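PDB 2VLD: endonuclease NucS from Pyrococcus abyssi, which cuts single-stranded DNA at the 3' and 5' ends of branched DNA structures, working as a homodimer that also binds single-stranded DNA and interacts with PCNA. Local coordinates for residues F32-V37 against L47-R52; H38-A43 against Y97-V102; G157-M162 against I170-L175; H183-M188 against G205-P210. The protein carries 2 engineered substitutions. All coordinates share one frame; numbering follows the deposited sequence.

Contact 1. Residues F32-V37 against L47-R52; sequences FARCKV and LGEGDR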
loop_
_atom_site.group_PDB
_atom_site.type_symbol
_atom_site.label_atom_id
_atom_site.label_comp_id
_atom_site.label_asym_id
_atom_site.label_seq_id
_atom_site.Cartn_x
_atom_site.Cartn_y
_atom_site.Cartn_z
ATOM N N PHE A 32 10.120 5.088 5.703
ATOM C CA PHE A 32 11.028 4.102 5.142
ATOM C C PHE A 32 12.018 3.755 6.243
ATOM O O PHE A 32 12.688 4.640 6.785
ATOM C CB PHE A 32 11.741 4.689 3.935
ATOM C CG PHE A 32 10.832 5.393 3.003
ATOM C CD1 PHE A 32 10.291 6.631 3.344
ATOM C CD2 PHE A 32 10.495 4.821 1.784
ATOM C CE1 PHE A 32 9.424 7.289 2.487
ATOM C CE2 PHE A 32 9.625 5.467 0.910
ATOM C CZ PHE A 32 9.088 6.707 1.259
ATOM N N ALA A 33 12.099 2.474 6.586
ATOM C CA ALA A 33 12.887 2.056 7.744
ATOM C C ALA A 33 13.284 0.595 7.716
ATOM O O ALA A 33 12.511 -0.265 7.295
ATOM C CB ALA A 33 12.122 2.352 9.044
ATOM N N ARG A 34 14.507 0.325 8.170
ATOM C CA ARG A 34 14.888 -1.023 8.573
ATOM C C ARG A 34 14.248 -1.185 9.934
ATOM O O ARG A 34 14.277 -0.269 10.764
ATOM C CB ARG A 34 16.400 -1.191 8.640
ATOM C CG ARG A 34 16.847 -2.632 8.914
ATOM C CD ARG A 34 18.348 -2.850 8.629
ATOM N NE ARG A 34 18.555 -3.302 7.251
ATOM C CZ ARG A 34 18.834 -4.558 6.897
ATOM N NH1 ARG A 34 18.965 -5.510 7.816
ATOM N NH2 ARG A 34 18.992 -4.863 5.614
ATOM N N CYS A 35 13.631 -2.336 10.147
ATOM C CA CYS A 35 12.762 -2.524 11.292
ATOM C C CYS A 35 12.497 -3.986 11.421
ATOM O O CYS A 35 12.939 -4.777 10.587
ATOM C CB CYS A 35 11.417 -1.812 11.051
ATOM S SG CYS A 35 10.504 -2.380 9.562
ATOM N N LYS A 36 11.769 -4.349 12.466
ATOM C CA LYS A 36 11.121 -5.647 12.488
ATOM C C LYS A 36 9.671 -5.514 12.919
ATOM O O LYS A 36 9.252 -4.458 13.401
ATOM C CB LYS A 36 11.909 -6.711 13.276
ATOM C CG LYS A 36 12.681 -6.227 14.480
ATOM C CD LYS A 36 13.921 -7.099 14.731
ATOM C CE LYS A 36 13.664 -8.236 15.733
ATOM N NZ LYS A 36 14.938 -8.959 16.063
ATOM N N VAL A 37 8.899 -6.568 12.679
ATOM C CA VAL A 37 7.459 -6.505 12.840
ATOM C C VAL A 37 7.039 -7.603 13.783
ATOM O O VAL A 37 7.515 -8.735 13.672
ATOM C CB VAL A 37 6.715 -6.682 11.481
ATOM C CG1 VAL A 37 5.206 -6.557 11.665
ATOM C CG2 VAL A 37 7.224 -5.684 10.457
ATOM N N LEU A 47 8.365 -10.784 12.023
ATOM C CA LEU A 47 9.216 -10.838 10.847
ATOM C C LEU A 47 10.524 -10.191 11.238
ATOM O O LEU A 47 10.520 -9.184 11.951
ATOM C CB LEU A 47 8.595 -10.104 9.652
ATOM C CG LEU A 47 7.168 -10.394 9.165
ATOM C CD1 LEU A 47 6.892 -9.499 7.976
ATOM C CD2 LEU A 47 6.898 -11.866 8.818
ATOM N N GLY A 48 11.631 -10.775 10.776
ATOM C CA GLY A 48 12.974 -10.308 11.120
ATOM C C GLY A 48 13.288 -8.924 10.583
ATOM O O GLY A 48 12.430 -8.262 9.980
ATOM N N GLU A 49 14.522 -8.476 10.796
ATOM C CA GLU A 49 14.902 -7.157 10.322
ATOM C C GLU A 49 14.940 -7.091 8.796
ATOM O O GLU A 49 15.357 -8.038 8.133
ATOM C CB GLU A 49 16.203 -6.660 10.960
ATOM C CG GLU A 49 17.481 -7.389 10.593
ATOM C CD GLU A 49 18.730 -6.588 10.971
ATOM O OE1 GLU A 49 18.595 -5.383 11.302
ATOM O OE2 GLU A 49 19.846 -7.162 10.924
ATOM N N GLY A 50 14.468 -5.979 8.250
ATOM C CA GLY A 50 14.428 -5.800 6.812
ATOM C C GLY A 50 13.933 -4.421 6.464
ATOM O O GLY A 50 13.423 -3.700 7.322
ATOM N N ASP A 51 14.076 -4.044 5.200
ATOM C CA ASP A 51 13.636 -2.724 4.766
ATOM C C ASP A 51 12.151 -2.741 4.376
ATOM O O ASP A 51 11.720 -3.536 3.538
ATOM C CB ASP A 51 14.513 -2.211 3.625
ATOM C CG ASP A 51 15.992 -2.261 3.955
ATOM O OD1 ASP A 51 16.403 -1.768 5.029
ATOM O OD2 ASP A 51 16.758 -2.802 3.131
ATOM N N ARG A 52 11.376 -1.870 5.008
ATOM C CA ARG A 52 9.940 -1.838 4.807
ATOM C C ARG A 52 9.437 -0.405 4.671
ATOM O O ARG A 52 10.128 0.542 5.067
ATOM C CB ARG A 52 9.229 -2.549 5.956
ATOM C CG ARG A 52 9.533 -4.037 6.017
ATOM C CD ARG A 52 8.823 -4.779 7.156
ATOM N NE ARG A 52 9.272 -6.164 7.124
ATOM C CZ ARG A 52 10.283 -6.664 7.836
ATOM N NH1 ARG A 52 10.936 -5.906 8.720
ATOM N NH2 ARG A 52 10.628 -7.941 7.675
#

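Contact 2. Residues H38-A43 against Y97-V102; sequences HYEGRA and YERLEV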
loop_
_atom_site.group_PDB
_atom_site.type_symbol
_atom_site.label_atom_id
_atom_site.label_comp_id
_atom_site.label_asym_id
_atom_site.label_seq_id
_atom_site.Cartn_x
_atom_site.Cartn_y
_atom_site.Cartn_z
ATOM N N HIS A 38 6.152 -7.245 14.701
ATOM C CA HIS A 38 5.572 -8.172 15.650
ATOM C C HIS A 38 4.062 -8.008 15.591
ATOM O O HIS A 38 3.554 -6.879 15.678
ATOM C CB HIS A 38 6.042 -7.852 17.067
ATOM C CG HIS A 38 7.523 -7.687 17.193
ATOM N ND1 HIS A 38 8.369 -8.741 17.470
ATOM C CD2 HIS A 38 8.308 -6.588 17.100
ATOM C CE1 HIS A 38 9.612 -8.299 17.535
ATOM N NE2 HIS A 38 9.601 -6.996 17.315
ATOM N N TYR A 39 3.359 -9.131 15.454
ATOM C CA TYR A 39 1.917 -9.135 15.364
ATOM C C TYR A 39 1.339 -10.059 16.405
ATOM O O TYR A 39 1.847 -11.156 16.629
ATOM C CB TYR A 39 1.467 -9.610 13.979
ATOM C CG TYR A 39 -0.033 -9.738 13.854
ATOM C CD1 TYR A 39 -0.818 -8.606 13.648
ATOM C CD2 TYR A 39 -0.667 -10.981 13.951
ATOM C CE1 TYR A 39 -2.200 -8.691 13.556
ATOM C CE2 TYR A 39 -2.059 -11.087 13.846
ATOM C CZ TYR A 39 -2.821 -9.926 13.650
ATOM O OH TYR A 39 -4.201 -9.980 13.545
ATOM N N GLU A 40 0.269 -9.600 17.036
ATOM C CA GLU A 40 -0.545 -10.422 17.902
ATOM C C GLU A 40 -1.993 -10.145 17.534
ATOM O O GLU A 40 -2.465 -9.017 17.680
ATOM C CB GLU A 40 -0.317 -10.049 19.357
ATOM C CG GLU A 40 1.044 -10.416 19.903
ATOM C CD GLU A 40 1.345 -9.727 21.231
ATOM O OE1 GLU A 40 0.397 -9.360 21.967
ATOM O OE2 GLU A 40 2.546 -9.544 21.532
ATOM N N GLY A 41 -2.695 -11.166 17.058
ATOM C CA GLY A 41 -4.106 -11.036 16.706
ATOM C C GLY A 41 -4.789 -12.330 17.050
ATOM O O GLY A 41 -4.945 -12.651 18.230
ATOM N N ARG A 42 -5.194 -13.088 16.036
ATOM C CA ARG A 42 -5.684 -14.433 16.306
ATOM C C ARG A 42 -4.517 -15.301 16.785
ATOM O O ARG A 42 -4.649 -16.057 17.768
ATOM C CB ARG A 42 -6.378 -15.055 15.095
ATOM C CG ARG A 42 -6.937 -16.447 15.410
ATOM C CD ARG A 42 -7.822 -17.022 14.307
ATOM N NE ARG A 42 -8.494 -18.238 14.770
ATOM C CZ ARG A 42 -9.695 -18.270 15.347
ATOM N NH1 ARG A 42 -10.391 -17.148 15.531
ATOM N NH2 ARG A 42 -10.207 -19.432 15.735
ATOM N N ALA A 43 -3.384 -15.167 16.090
ATOM C CA ALA A 43 -2.138 -15.826 16.476
ATOM C C ALA A 43 -0.993 -14.819 16.590
ATOM O O ALA A 43 -1.203 -13.618 16.456
ATOM C CB ALA A 43 -1.794 -16.945 15.500
ATOM N N TYR A 97 -8.876 -8.319 19.821
ATOM C CA TYR A 97 -7.700 -7.543 20.182
ATOM C C TYR A 97 -6.636 -7.822 19.145
ATOM O O TYR A 97 -6.398 -8.972 18.794
ATOM C CB TYR A 97 -7.186 -7.910 21.580
ATOM C CG TYR A 97 -5.801 -7.368 21.882
ATOM C CD1 TYR A 97 -5.623 -6.045 22.284
ATOM C CD2 TYR A 97 -4.665 -8.179 21.754
ATOM C CE1 TYR A 97 -4.346 -5.533 22.563
ATOM C CE2 TYR A 97 -3.377 -7.676 22.016
ATOM C CZ TYR A 97 -3.225 -6.355 22.420
ATOM O OH TYR A 97 -1.966 -5.853 22.693
ATOM N N GLU A 98 -5.993 -6.770 18.655
ATOM C CA GLU A 98 -4.938 -6.918 17.670
ATOM C C GLU A 98 -3.834 -5.905 17.874
ATOM O O GLU A 98 -4.103 -4.716 18.038
ATOM C CB GLU A 98 -5.498 -6.762 16.263
ATOM C CG GLU A 98 -6.376 -7.911 15.797
ATOM C CD GLU A 98 -6.789 -7.751 14.352
ATOM O OE1 GLU A 98 -5.923 -7.912 13.467
ATOM O OE2 GLU A 98 -7.979 -7.458 14.106
ATOM N N ARG A 99 -2.590 -6.380 17.838
ATOM C CA ARG A 99 -1.435 -5.512 18.012
ATOM C C ARG A 99 -0.438 -5.671 16.884
ATOM O O ARG A 99 0.114 -6.746 16.686
ATOM C CB ARG A 99 -0.733 -5.788 19.350
ATOM C CG ARG A 99 -0.051 -4.561 19.940
ATOM C CD ARG A 99 0.672 -4.875 21.244
ATOM N NE ARG A 99 2.086 -5.110 20.984
ATOM C CZ ARG A 99 3.061 -4.288 21.346
ATOM N NH1 ARG A 99 2.791 -3.180 22.017
ATOM N NH2 ARG A 99 4.313 -4.580 21.047
ATOM N N LEU A 100 -0.199 -4.591 16.155
ATOM C CA LEU A 100 0.833 -4.599 15.159
ATOM C C LEU A 100 1.922 -3.616 15.546
ATOM O O LEU A 100 1.673 -2.426 15.672
ATOM C CB LEU A 100 0.252 -4.273 13.776
ATOM C CG LEU A 100 1.184 -4.413 12.568
ATOM C CD1 LEU A 100 1.714 -5.812 12.506
ATOM C CD2 LEU A 100 0.447 -4.076 11.297
ATOM N N GLU A 101 3.135 -4.126 15.716
ATOM C CA GLU A 101 4.271 -3.302 16.116
ATOM C C GLU A 101 5.385 -3.268 15.074
ATOM O O GLU A 101 5.789 -4.289 14.527
ATOM C CB GLU A 101 4.827 -3.770 17.465
ATOM C CG GLU A 101 6.257 -3.347 17.729
ATOM C CD GLU A 101 6.787 -3.824 19.069
ATOM O OE1 GLU A 101 6.232 -4.789 19.627
ATOM O OE2 GLU A 101 7.764 -3.232 19.565
ATOM N N VAL A 102 5.873 -2.069 14.813
ATOM C CA VAL A 102 7.047 -1.884 13.996
ATOM C C VAL A 102 8.131 -1.444 14.956
ATOM O O VAL A 102 8.133 -0.298 15.399
ATOM C CB VAL A 102 6.818 -0.791 12.916
ATOM C CG1 VAL A 102 8.107 -0.471 12.187
ATOM C CG2 VAL A 102 5.763 -1.243 11.926
#

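Contact 3. Residues G157-M162 against I170-L175; sequences GIVDVM and IVVLEL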
loop_
_atom_site.group_PDB
_atom_site.type_symbol
_atom_site.label_atom_id
_atom_site.label_comp_id
_atom_site.label_asym_id
_atom_site.label_seq_id
_atom_site.Cartn_x
_atom_site.Cartn_y
_atom_site.Cartn_z
ATOM N N GLY A 157 -6.987 -1.389 -25.575
ATOM C CA GLY A 157 -7.892 -0.535 -24.841
ATOM C C GLY A 157 -9.360 -0.793 -25.024
ATOM O O GLY A 157 -9.772 -1.847 -25.495
ATOM N N ILE A 158 -10.151 0.190 -24.601
ATOM C CA ILE A 158 -11.604 0.100 -24.640
ATOM C C ILE A 158 -12.185 1.365 -25.239
ATOM O O ILE A 158 -11.840 2.469 -24.833
ATOM C CB ILE A 158 -12.163 -0.154 -23.265
ATOM C CG1 ILE A 158 -11.435 -1.358 -22.652
ATOM C CG2 ILE A 158 -13.678 -0.353 -23.332
ATOM C CD1 ILE A 158 -12.123 -1.978 -21.460
ATOM N N VAL A 159 -13.054 1.180 -26.225
ATOM C CA VAL A 159 -13.559 2.255 -27.052
ATOM C C VAL A 159 -14.991 2.555 -26.623
ATOM O O VAL A 159 -15.801 1.651 -26.538
ATOM C CB VAL A 159 -13.492 1.832 -28.550
ATOM C CG1 VAL A 159 -14.289 2.773 -29.440
ATOM C CG2 VAL A 159 -12.037 1.741 -29.015
ATOM N N ASP A 160 -15.300 3.820 -26.355
ATOM C CA ASP A 160 -16.629 4.211 -25.836
ATOM C C ASP A 160 -17.772 3.733 -26.723
ATOM O O ASP A 160 -18.601 2.939 -26.295
ATOM C CB ASP A 160 -16.702 5.732 -25.623
ATOM C CG ASP A 160 -15.762 6.214 -24.515
ATOM O OD1 ASP A 160 -15.280 5.351 -23.750
ATOM O OD2 ASP A 160 -15.502 7.439 -24.392
ATOM N N VAL A 161 -17.802 4.245 -27.955
ATOM C CA VAL A 161 -18.628 3.724 -29.036
ATOM C C VAL A 161 -17.728 3.418 -30.256
ATOM O O VAL A 161 -16.803 4.172 -30.568
ATOM C CB VAL A 161 -19.702 4.728 -29.439
ATOM C CG1 VAL A 161 -20.431 4.267 -30.707
ATOM C CG2 VAL A 161 -20.690 4.934 -28.302
HETATM N N MSE A 162 -17.990 2.296 -30.918
HETATM C CA MSE A 162 -17.327 1.968 -32.171
HETATM C C MSE A 162 -18.396 1.672 -33.199
HETATM O O MSE A 162 -19.422 1.049 -32.887
HETATM C CB MSE A 162 -16.380 0.783 -32.018
HETATM C CG MSE A 162 -15.568 0.487 -33.257
HETATM SE SE MSE A 162 -14.179 -0.857 -32.902
HETATM C CE MSE A 162 -14.794 -2.331 -34.017
ATOM N N ILE A 170 -13.995 2.116 -40.278
ATOM C CA ILE A 170 -14.221 1.982 -38.845
ATOM C C ILE A 170 -14.107 3.344 -38.176
ATOM O O ILE A 170 -13.140 4.075 -38.392
ATOM C CB ILE A 170 -13.277 0.937 -38.210
ATOM C CG1 ILE A 170 -13.811 -0.461 -38.514
ATOM C CG2 ILE A 170 -13.157 1.149 -36.708
ATOM C CD1 ILE A 170 -12.845 -1.560 -38.248
ATOM N N VAL A 171 -15.123 3.688 -37.392
ATOM C CA VAL A 171 -15.145 4.945 -36.676
ATOM C C VAL A 171 -15.093 4.672 -35.190
ATOM O O VAL A 171 -15.959 3.985 -34.634
ATOM C CB VAL A 171 -16.401 5.771 -37.006
ATOM C CG1 VAL A 171 -16.552 6.953 -36.042
ATOM C CG2 VAL A 171 -16.358 6.251 -38.449
ATOM N N VAL A 172 -14.064 5.224 -34.558
ATOM C CA VAL A 172 -13.925 5.233 -33.110
ATOM C C VAL A 172 -14.500 6.527 -32.536
ATOM O O VAL A 172 -14.137 7.606 -32.989
ATOM C CB VAL A 172 -12.443 5.105 -32.742
ATOM C CG1 VAL A 172 -12.205 5.436 -31.284
ATOM C CG2 VAL A 172 -11.990 3.731 -33.024
ATOM N N LEU A 173 -15.401 6.420 -31.563
ATOM C CA LEU A 173 -15.864 7.590 -30.789
ATOM C C LEU A 173 -15.339 7.553 -29.355
ATOM O O LEU A 173 -15.465 6.545 -28.659
ATOM C CB LEU A 173 -17.390 7.686 -30.735
ATOM C CG LEU A 173 -18.273 7.755 -31.976
ATOM C CD1 LEU A 173 -19.719 7.990 -31.542
ATOM C CD2 LEU A 173 -17.816 8.835 -32.937
ATOM N N GLU A 174 -14.738 8.656 -28.928
ATOM C CA GLU A 174 -14.379 8.884 -27.540
ATOM C C GLU A 174 -15.310 9.962 -26.978
ATOM O O GLU A 174 -15.284 11.102 -27.440
ATOM C CB GLU A 174 -12.917 9.326 -27.454
ATOM C CG GLU A 174 -12.366 9.521 -26.044
ATOM C CD GLU A 174 -12.205 8.216 -25.271
ATOM O OE1 GLU A 174 -12.515 7.130 -25.818
ATOM O OE2 GLU A 174 -11.775 8.274 -24.100
ATOM N N LEU A 175 -16.138 9.593 -26.003
ATOM C CA LEU A 175 -17.109 10.525 -25.412
ATOM C C LEU A 175 -16.638 11.078 -24.077
ATOM O O LEU A 175 -16.401 10.338 -23.121
ATOM C CB LEU A 175 -18.480 9.868 -25.201
ATOM C CG LEU A 175 -19.009 8.777 -26.127
ATOM C CD1 LEU A 175 -20.305 8.238 -25.579
ATOM C CD2 LEU A 175 -19.197 9.294 -27.546
#

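Contact 4. Residues H183-M188 against G205-P210; sequences HAVSQM and GILVAP. Engineered in segment 183-188: Met188 (natural residue Leu).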
loop_
_atom_site.group_PDB
_atom_site.type_symbol
_atom_site.label_atom_id
_atom_site.label_comp_id
_atom_site.label_asym_id
_atom_site.label_seq_id
_atom_site.Cartn_x
_atom_site.Cartn_y
_atom_site.Cartn_z
ATOM N N HIS A 183 -5.416 15.034 -22.879
ATOM C CA HIS A 183 -5.414 13.637 -22.463
ATOM C C HIS A 183 -6.463 12.823 -23.206
ATOM O O HIS A 183 -6.176 11.730 -23.684
ATOM C CB HIS A 183 -5.606 13.502 -20.947
ATOM C CG HIS A 183 -5.461 12.097 -20.457
ATOM N ND1 HIS A 183 -6.539 11.258 -20.271
ATOM C CD2 HIS A 183 -4.359 11.367 -20.166
ATOM C CE1 HIS A 183 -6.107 10.076 -19.870
ATOM N NE2 HIS A 183 -4.789 10.117 -19.794
ATOM N N ALA A 184 -7.672 13.368 -23.302
ATOM C CA ALA A 184 -8.737 12.757 -24.087
ATOM C C ALA A 184 -8.263 12.431 -25.499
ATOM O O ALA A 184 -8.395 11.295 -25.951
ATOM C CB ALA A 184 -9.952 13.654 -24.124
ATOM N N VAL A 185 -7.688 13.417 -26.183
ATOM C CA VAL A 185 -7.249 13.219 -27.561
ATOM C C VAL A 185 -6.202 12.102 -27.653
ATOM O O VAL A 185 -6.299 11.236 -28.521
ATOM C CB VAL A 185 -6.748 14.541 -28.211
ATOM C CG1 VAL A 185 -6.226 14.300 -29.630
ATOM C CG2 VAL A 185 -7.867 15.563 -28.255
ATOM N N SER A 186 -5.225 12.115 -26.749
ATOM C CA SER A 186 -4.182 11.080 -26.692
ATOM C C SER A 186 -4.770 9.701 -26.423
ATOM O O SER A 186 -4.317 8.694 -26.992
ATOM C CB SER A 186 -3.176 11.400 -25.589
ATOM O OG SER A 186 -2.671 12.712 -25.736
ATOM N N GLN A 187 -5.771 9.664 -25.543
ATOM C CA GLN A 187 -6.486 8.435 -25.247
ATOM C C GLN A 187 -7.102 7.910 -26.550
ATOM O O GLN A 187 -6.801 6.793 -26.988
ATOM C CB GLN A 187 -7.516 8.650 -24.122
ATOM C CG GLN A 187 -8.103 7.349 -23.565
ATOM C CD GLN A 187 -8.702 7.447 -22.143
ATOM O OE1 GLN A 187 -7.984 7.709 -21.169
ATOM N NE2 GLN A 187 -10.008 7.180 -22.021
HETATM N N MSE A 188 -7.904 8.744 -27.207
HETATM C CA MSE A 188 -8.528 8.345 -28.459
HETATM C C MSE A 188 -7.504 7.945 -29.527
HETATM O O MSE A 188 -7.699 6.949 -30.244
HETATM C CB MSE A 188 -9.426 9.447 -28.990
HETATM C CG MSE A 188 -10.149 9.023 -30.242
HETATM SE SE MSE A 188 -11.457 10.346 -30.773
HETATM C CE MSE A 188 -10.233 11.720 -31.378
ATOM N N GLY A 205 -11.129 8.726 -36.021
ATOM C CA GLY A 205 -11.299 9.013 -34.615
ATOM C C GLY A 205 -12.071 10.297 -34.434
ATOM O O GLY A 205 -11.600 11.365 -34.805
ATOM N N ILE A 206 -13.271 10.190 -33.880
ATOM C CA ILE A 206 -14.069 11.371 -33.575
ATOM C C ILE A 206 -14.224 11.553 -32.067
ATOM O O ILE A 206 -14.757 10.682 -31.376
ATOM C CB ILE A 206 -15.471 11.330 -34.230
ATOM C CG1 ILE A 206 -15.363 11.162 -35.753
ATOM C CG2 ILE A 206 -16.253 12.595 -33.862
ATOM C CD1 ILE A 206 -16.666 10.767 -36.454
ATOM N N LEU A 207 -13.744 12.689 -31.575
ATOM C CA LEU A 207 -13.886 13.062 -30.180
ATOM C C LEU A 207 -15.232 13.746 -29.970
ATOM O O LEU A 207 -15.462 14.818 -30.513
ATOM C CB LEU A 207 -12.776 14.040 -29.815
ATOM C CG LEU A 207 -12.202 14.151 -28.405
ATOM C CD1 LEU A 207 -11.707 15.572 -28.268
ATOM C CD2 LEU A 207 -13.198 13.829 -27.308
ATOM N N VAL A 208 -16.110 13.134 -29.182
ATOM C CA VAL A 208 -17.446 13.686 -28.937
ATOM C C VAL A 208 -17.558 14.283 -27.533
ATOM O O VAL A 208 -17.502 13.563 -26.537
ATOM C CB VAL A 208 -18.562 12.631 -29.150
ATOM C CG1 VAL A 208 -19.932 13.256 -28.967
ATOM C CG2 VAL A 208 -18.451 11.995 -30.522
ATOM N N ALA A 209 -17.729 15.601 -27.472
ATOM C CA ALA A 209 -17.743 16.349 -26.219
ATOM C C ALA A 209 -18.530 17.648 -26.419
ATOM O O ALA A 209 -18.852 17.984 -27.557
ATOM C CB ALA A 209 -16.312 16.642 -25.771
ATOM N N PRO A 210 -18.869 18.371 -25.324
ATOM C CA PRO A 210 -19.523 19.684 -25.472
ATOM C C PRO A 210 -18.592 20.792 -25.979
ATOM O O PRO A 210 -19.060 21.772 -26.564
ATOM C CB PRO A 210 -19.991 20.014 -24.047
ATOM C CG PRO A 210 -19.809 18.761 -23.255
ATOM C CD PRO A 210 -18.707 18.013 -23.903
#

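Contact 1. Residues F32-V37 against L47-R52
Leu47 pairs with Val37 through two backbone hydrogen bonds, Leu47 N to Val37 O being the shorter at 2.8 Å. Their branched side chains rest on one face, CB to CB 4.3 Å, where Val37 also packs on Leu100 and Leu47 on Val73, an apolar setting that suits both. At the next residue the register slips: Gly48 and Glu49 face Lys36 alone, forming a beta bulge where the chain turns its corner. Glu49, exposed at the corner, swings its carboxylate to the guanidinium of Arg34, a salt bridge of 3.5 Å from OE1 to NH1, the flat groups 85° apart. Gly50 resumes the pairing and exchanges two backbone bonds with Cys35. Asp51 OD1 reaches Arg34 NE at 3.5 Å in a weak, bent bond within a salt bridge. OD1 also bonds Tyr108 OH, while OD2 takes Lys3 and the Glu116 amide of the second subunit, whose Glu116 carboxylate meets Arg34. Arg52 pairs with Ala33 through the backbone; its CG is anti to the carbonyl carbon (chi1 -65°) and the chain extended to NE, which carries the guanidinium back past Cys35 SG to Gly48 O, with Val37 CG2 over one face. NH1 and NH2 both grip that oxygen, the NH2 bond measuring 2.9 Å. A leucine in place of Arg52 would probably leave Gly48 O without its two side-chain donors and the bulge freer to shift. Arg34 and Asp51 thus carry charge to the second subunit on one face; on that of Cys35 and Val37 the Arg52 guanidinium spans the bulge and meets Tyr118 of that subunit in a cation-pi contact.

Contact 2. Residues H38-A43 against Y97-V102
The Tyr39 ring meets Glu98 and Leu100 at its edge: its hydroxyl donates to Glu98 OE1 at 2.7 Å, and Leu100 CD1 lies 3.9 Å from Tyr39 CD1. With CG anti to the backbone N (chi1 176°), the ring runs along the strand and brings its OH to the acid, which it meets from above the carboxylate plane. Tyrosine suits the place because one ring supplies both an apolar flank and a donor. On the other face of the sheet the His38 ring lies beside the Glu101 carboxylate, CD2 to CD 3.7 Å, with the planes 51° apart; it also stacks on His183 of the second subunit, and its NE2 bonds Glu103. Farther along, Glu40 OE1 comes to the edge of the Tyr97 ring, but its salt bridge is to Arg190 of the second subunit, where OE2 bonds Tyr191. Gly41, where the strand ends, has no side chain to collide with the Tyr39 hydroxyl. Beneath these groups the backbones run almost antiparallel, at 177°. The hydrogen-bonded pairs His38-Glu101 and Glu40-Arg99 flank the non-hydrogen-bonded pair Tyr39-Leu100. This antiparallel pairing belongs to the curled sheet of the PH-like N-terminal domain, the region that holds the single-stranded DNA site.

Contact 3. Residues G157-M162 against I170-L175
Val161 lies alongside Leu173, both side chains pointing the same way, with Val161 CB 3.9 Å from Leu173 CD1. They belong to a beta hairpin of strands 157-164 and 170-175 in the PD-(D/E)XK nuclease fold. Valine and leucine suit this face, where Ala131 and Ile134 of helix 127-136 pack on them. The backbones join here through Leu173 N to Val161 O at 2.8 Å, with a weak bond returning from Val161 N. On the opposite face Val159 CG1 meets Val172 CG1 at about a right angle, and helix 182-199 packs on Val172. The corner at Asp160 turns its side chain across to the partner strand. With CG anti to the carbonyl carbon (chi1 -66°), OD2 accepts from Leu175 N at 2.8 Å through its anti lone pair, which, with Lys44 of the second subunit salt-bridged to OD1, would limit the carboxylate's rotation. This brings Asp160 OD2 within 3.3 Å of Glu174 OE1, with the two carboxylate planes 18° apart. Glu174 bends at chi2 toward this acid, and its OE2 accepts a hydrogen bond from Gln187 NE2 and forms a salt bridge with Lys176 NZ. Asp160 followed by Glu174-Leu175-Lys176 matches the family signature, consistent with a place in the nuclease active site. An alanine in place of Asp160 would probably leave Leu175 N without its acceptor, Lys44 of the second subunit without this carboxylate, and the corner freer to move. At the far end of the pairing, the selenomethionine Met162 brings its CG to 4.3 Å from Ile170 CG2.

Contact 4. Residues H183-M188 against G205-P210
Met188 and Leu207 carry most of this contact, with Gly205 beside them. Met188, an engineered replacement for the natural leucine and modelled as selenomethionine, leaves the helix toward the strand. Its CG is anti to the backbone N (chi1 -176°), and the chain then bends at its last torsion, laying the selenium against the peptide that joins Ile206 to Leu207. SE lies 3.4 Å from Leu207 N, and the terminal methyl CE sits 3.8 Å from Leu207 CB. Gly205 has no side chain, and the Met188 methyl lies against its backbone, with CE 3.7 Å from Gly205 O. Leu207 points toward the helix, and its CD1 meets Val185 CG2 at 3.8 Å, the two side chains crossing at about a right angle. The contact between these side chains is apolar, as suits a helix seated on a sheet. Ile206, between the two, faces the other way, onto Val171 and Leu173, as the alternation of a strand requires. Val185 and Met188 are one helical turn apart and both also touch Leu220 of helix 214-223, which packs next to this helix. The axes of the two short segments approach to 9.3 Å at 145°, a roughly antiparallel seating expected where helix 182-199 connects the parallel strands 170-175 and 203-209. This is the beta-alpha-beta crossover of the PD-(D/E)XK nuclease core.

How the contacts relate
Contacts 1 and 2 lie in the N-terminal domain and share strand 28-40, touching where Val37 CG1 packs on Leu100 CD1 at 3.7 Å. Contacts 3 and 4 lie in the nuclease domain, joined where Glu174 O and Val208 N sit 2.8 Å apart between neighbouring strands. The first pair is partly buried and rich in charged groups, many shared with the second subunit. The second pair is buried: contact 4 is made by apolar side chains, without hydrogen bonds between helix and strand, whereas contact 3 mixes an aliphatic core with a close pair of acids facing a lysine of the second subunit. His38 stacking on His183 of the second subunit ties the two domains across the dimer.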